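Local coordinates for decapping nuclease RAI1 (Scheffersomyces stipitis, PDB 5BTO), which removes NAD caps, N7-methylguanosine caps and 5'-triphosphates from RNA with the help of a divalent metal ion, and stimulates the exoribonuclease RAT1, at residues A[43-46]-A[47-51]; A[379-382]-A[383-387]. All blocks are in the same frame, centred on the assembly; numbering follows the deposited sequence.

Contact 1. Residues A[43-46]-A[47-51]; sequences DQKI and VKDEN
Lys-45 and Asp-49 face each other one turn apart on helix 44-50, a short surface helix of this PD-(D/E)XK-type nuclease. Lys-45 NZ lies 2.8 Å from Asp-49 OD2, both a hydrogen bond and a salt bridge, and approaches that oxygen nearly along its C-O axis. The lysine runs extended as far as CE, then bends at chi4 (-59°), which turns the ammonium toward OD2; its CG also rests against OD2. Lysine followed four residues later by aspartate suits this exposed face, where a charged pair can bridge a turn in solvent.

Backbone bonds wind the same turn. Val-47 N donates to Asp-43 O, Lys-48 N to Gln-44 O at 3.0 Å, and Asp-49 N to Lys-45 O. Asp-43 itself is the N-cap: its OD1 accepts from Ile-46 N at 2.9 Å through the anti lone pair, in a nearly straight bond of 170°, so an amide of the first turn gains an acceptor that the helix cannot supply.

Polar bonds also tie the helix to strand 27-34: Lys-48 sends its ammonium to Glu-28 in a salt bridge, while Gln-44 NE2 binds Ala-31 O. Nonpolar packing falls to Val-47, buried, as a compact branched residue suits, against Ala-31 and Val-41 of strands 27-34 and 40-41. The Ile-46 and Glu-50 side chains run alongside each other in the same direction, a methyl beside a carboxylate oxygen, with Ile-46 CG2 3.6 Å from Glu-50 OE1.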
# COMPACT_ATOMS: atom_id res chain seq x y z
N ASP A 43 -42.19 0.72 10.53
CA ASP A 43 -42.79 -0.33 11.34
C ASP A 43 -42.45 -1.69 10.76
O ASP A 43 -42.68 -1.93 9.57
CB ASP A 43 -44.31 -0.17 11.40
CG ASP A 43 -44.98 -1.24 12.23
OD1 ASP A 43 -45.33 -2.30 11.67
OD2 ASP A 43 -45.15 -1.04 13.45
N GLN A 44 -41.90 -2.58 11.59
CA GLN A 44 -41.39 -3.85 11.08
C GLN A 44 -42.47 -4.73 10.48
O GLN A 44 -42.27 -5.35 9.43
CB GLN A 44 -40.62 -4.61 12.16
CG GLN A 44 -39.39 -3.88 12.68
CD GLN A 44 -38.43 -3.53 11.55
OE1 GLN A 44 -37.67 -4.37 11.10
NE2 GLN A 44 -38.51 -2.29 11.07
N LYS A 45 -43.62 -4.79 11.14
CA LYS A 45 -44.70 -5.63 10.63
C LYS A 45 -45.19 -5.14 9.27
O LYS A 45 -45.33 -5.92 8.33
CB LYS A 45 -45.86 -5.70 11.62
CG LYS A 45 -46.92 -6.70 11.20
CD LYS A 45 -47.88 -6.97 12.34
CE LYS A 45 -48.72 -8.21 12.06
NZ LYS A 45 -49.50 -8.07 10.81
N ILE A 46 -45.44 -3.84 9.18
CA ILE A 46 -45.89 -3.23 7.93
C ILE A 46 -44.86 -3.38 6.80
O ILE A 46 -45.22 -3.70 5.67
CB ILE A 46 -46.24 -1.74 8.12
CG1 ILE A 46 -47.41 -1.59 9.09
CG2 ILE A 46 -46.58 -1.09 6.78
CD1 ILE A 46 -47.86 -0.16 9.30
N VAL A 47 -43.59 -3.14 7.10
CA VAL A 47 -42.55 -3.30 6.10
C VAL A 47 -42.54 -4.72 5.55
O VAL A 47 -42.49 -4.93 4.33
CB VAL A 47 -41.15 -2.94 6.65
CG1 VAL A 47 -40.07 -3.38 5.68
CG2 VAL A 47 -41.06 -1.44 6.89
N LYS A 48 -42.58 -5.70 6.44
CA LYS A 48 -42.54 -7.10 6.05
C LYS A 48 -43.81 -7.56 5.34
O LYS A 48 -43.74 -8.36 4.41
CB LYS A 48 -42.27 -7.98 7.28
CG LYS A 48 -40.93 -7.73 7.95
CD LYS A 48 -39.81 -8.46 7.23
CE LYS A 48 -38.44 -8.01 7.74
NZ LYS A 48 -37.39 -8.93 7.26
N ASP A 49 -44.96 -7.04 5.76
CA ASP A 49 -46.25 -7.48 5.20
C ASP A 49 -46.62 -6.80 3.88
O ASP A 49 -47.39 -7.35 3.09
CB ASP A 49 -47.38 -7.25 6.20
CG ASP A 49 -47.35 -8.21 7.37
OD1 ASP A 49 -46.52 -9.15 7.35
OD2 ASP A 49 -48.16 -8.03 8.30
N GLU A 50 -46.10 -5.60 3.65
CA GLU A 50 -46.61 -4.76 2.57
C GLU A 50 -45.56 -4.27 1.59
O GLU A 50 -45.89 -3.78 0.51
CB GLU A 50 -47.35 -3.55 3.13
CG GLU A 50 -48.55 -3.90 4.00
CD GLU A 50 -49.31 -2.66 4.45
OE1 GLU A 50 -48.90 -1.54 4.06
OE2 GLU A 50 -50.31 -2.80 5.18
N ASN A 51 -44.29 -4.37 1.97
CA ASN A 51 -43.24 -3.74 1.17
C ASN A 51 -42.17 -4.70 0.65
O ASN A 51 -41.08 -4.27 0.27
CB ASN A 51 -42.58 -2.60 1.96
CG ASN A 51 -43.56 -1.47 2.26
OD1 ASN A 51 -44.23 -1.47 3.30
ND2 ASN A 51 -43.66 -0.52 1.35

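Contact 2. Residues A[379-382]-A[383-387]; sequences NENS and RLRNG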
# COMPACT_ATOMS: atom_id res chain seq x y z
N ASN A 379 -16.29 23.80 9.36
CA ASN A 379 -17.62 24.06 8.83
C ASN A 379 -18.19 22.86 8.06
O ASN A 379 -19.41 22.65 8.04
CB ASN A 379 -17.66 25.35 8.00
CG ASN A 379 -17.72 26.60 8.88
OD1 ASN A 379 -18.32 26.59 9.96
ND2 ASN A 379 -17.10 27.69 8.41
N GLU A 380 -17.32 22.06 7.46
CA GLU A 380 -17.77 20.80 6.86
C GLU A 380 -18.19 19.82 7.95
O GLU A 380 -19.22 19.16 7.84
CB GLU A 380 -16.69 20.19 5.97
CG GLU A 380 -16.37 21.03 4.75
CD GLU A 380 -15.73 20.22 3.65
OE1 GLU A 380 -16.23 19.11 3.37
OE2 GLU A 380 -14.71 20.67 3.09
N ASN A 381 -17.38 19.72 9.00
CA ASN A 381 -17.72 18.93 10.17
C ASN A 381 -19.09 19.31 10.72
O ASN A 381 -19.96 18.46 10.96
CB ASN A 381 -16.63 19.11 11.24
CG ASN A 381 -16.91 18.31 12.51
OD1 ASN A 381 -16.85 17.08 12.50
ND2 ASN A 381 -17.22 19.01 13.60
N SER A 382 -19.30 20.61 10.89
CA SER A 382 -20.55 21.14 11.41
C SER A 382 -21.73 20.77 10.50
O SER A 382 -22.76 20.29 10.96
CB SER A 382 -20.46 22.65 11.58
OG SER A 382 -21.69 23.19 12.02
N ARG A 383 -21.57 21.01 9.20
CA ARG A 383 -22.61 20.63 8.24
C ARG A 383 -23.01 19.15 8.37
O ARG A 383 -24.20 18.81 8.36
CB ARG A 383 -22.16 20.94 6.81
CG ARG A 383 -23.08 20.36 5.74
CD ARG A 383 -22.65 20.75 4.33
NE ARG A 383 -21.31 20.25 3.98
CZ ARG A 383 -21.07 19.06 3.44
NH1 ARG A 383 -22.07 18.23 3.19
NH2 ARG A 383 -19.82 18.70 3.15
N LEU A 384 -22.03 18.26 8.50
CA LEU A 384 -22.33 16.83 8.60
C LEU A 384 -22.98 16.44 9.93
O LEU A 384 -23.93 15.67 9.96
CB LEU A 384 -21.07 16.00 8.36
CG LEU A 384 -20.41 16.19 6.98
CD1 LEU A 384 -19.03 15.55 6.92
CD2 LEU A 384 -21.31 15.64 5.87
N ARG A 385 -22.46 16.99 11.03
CA ARG A 385 -22.94 16.63 12.36
C ARG A 385 -24.28 17.27 12.68
O ARG A 385 -24.98 16.83 13.60
CB ARG A 385 -21.91 16.99 13.43
CG ARG A 385 -20.69 16.11 13.40
CD ARG A 385 -19.65 16.50 14.44
NE ARG A 385 -18.47 15.66 14.28
CZ ARG A 385 -18.32 14.47 14.84
NH1 ARG A 385 -19.28 13.99 15.63
NH2 ARG A 385 -17.22 13.76 14.62
N ASN A 386 -24.63 18.31 11.94
CA ASN A 386 -25.82 19.09 12.24
C ASN A 386 -26.87 19.09 11.13
O ASN A 386 -27.49 20.11 10.85
CB ASN A 386 -25.43 20.52 12.63
CG ASN A 386 -24.66 20.58 13.94
OD1 ASN A 386 -25.13 20.08 14.97
ND2 ASN A 386 -23.47 21.16 13.91
N GLY A 387 -27.08 17.92 10.52
CA GLY A 387 -28.13 17.79 9.52
C GLY A 387 -27.90 16.80 8.40
O GLY A 387 -28.74 15.93 8.16
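Ser-382 O is approached by two nitrogens of Asn-386: the backbone N at 2.9 Å and the side-chain ND2 at 3.2 Å, both weak bonds because their angles are poor. The same ND2 makes a further weak bond to Ser-382 OG, since the serine's first torsion (chi1 177°) sets OG beside its own carbonyl carbon, where one amide can meet both oxygens. A small hydroxyl and a short amide suit this face, where each can reach the other across one turn.

On another face Asn-381 OD1 accepts from Arg-385 NE at 2.8 Å with an N-H...O angle of 159°. The oxygen lies in the guanidinium plane, whereas the amide is turned 51° from it. All this belongs to helix 378-388, which packs against strands 132-139 and 359-365 of the large mixed sheet and widens into a pi-type turn at 384-387. The extended Arg-385 chain passes beside Leu-137 and Tyr-139, and its NH2 donates to Ala-138 O and Lys-358 O. A leucine here would probably leave Asn-381 OD1 and those two carbonyls without their donor.

Leu-384, buried, lays CG 3.3 Å from Glu-380 O and turns its hydrophobic end to Leu-137 and Ala-359. Glu-380 OE1 meets Arg-383 NH2 at the guanidinium edge in a long salt bridge of 3.6 Å; the stronger partner of that arginine is Glu-388, whose OE1 makes a salt bridge with NH1.

In the fold
Contact 1 comes early in the chain, on helix 44-50, and contact 2 near its end, on helix 378-388, so contact 1 is complete long before contact 2 begins. Their centres are about 33 Å apart and their nearest atoms about 20 Å, with no direct contact between them. What they share is the large mixed sheet: the first helix packs on strands 27-34 and 40-41 at one edge, the second on strands 132-139 and 359-365 toward the other. Both belong to the PD-(D/E)XK-type nuclease fold. Contact 1 is nearer the active site, since the side chain of Asn-51 is about 10 Å from that of the substrate-binding Glu-235, whereas contact 2 is structural packing far from the substrate- and metal-binding residues.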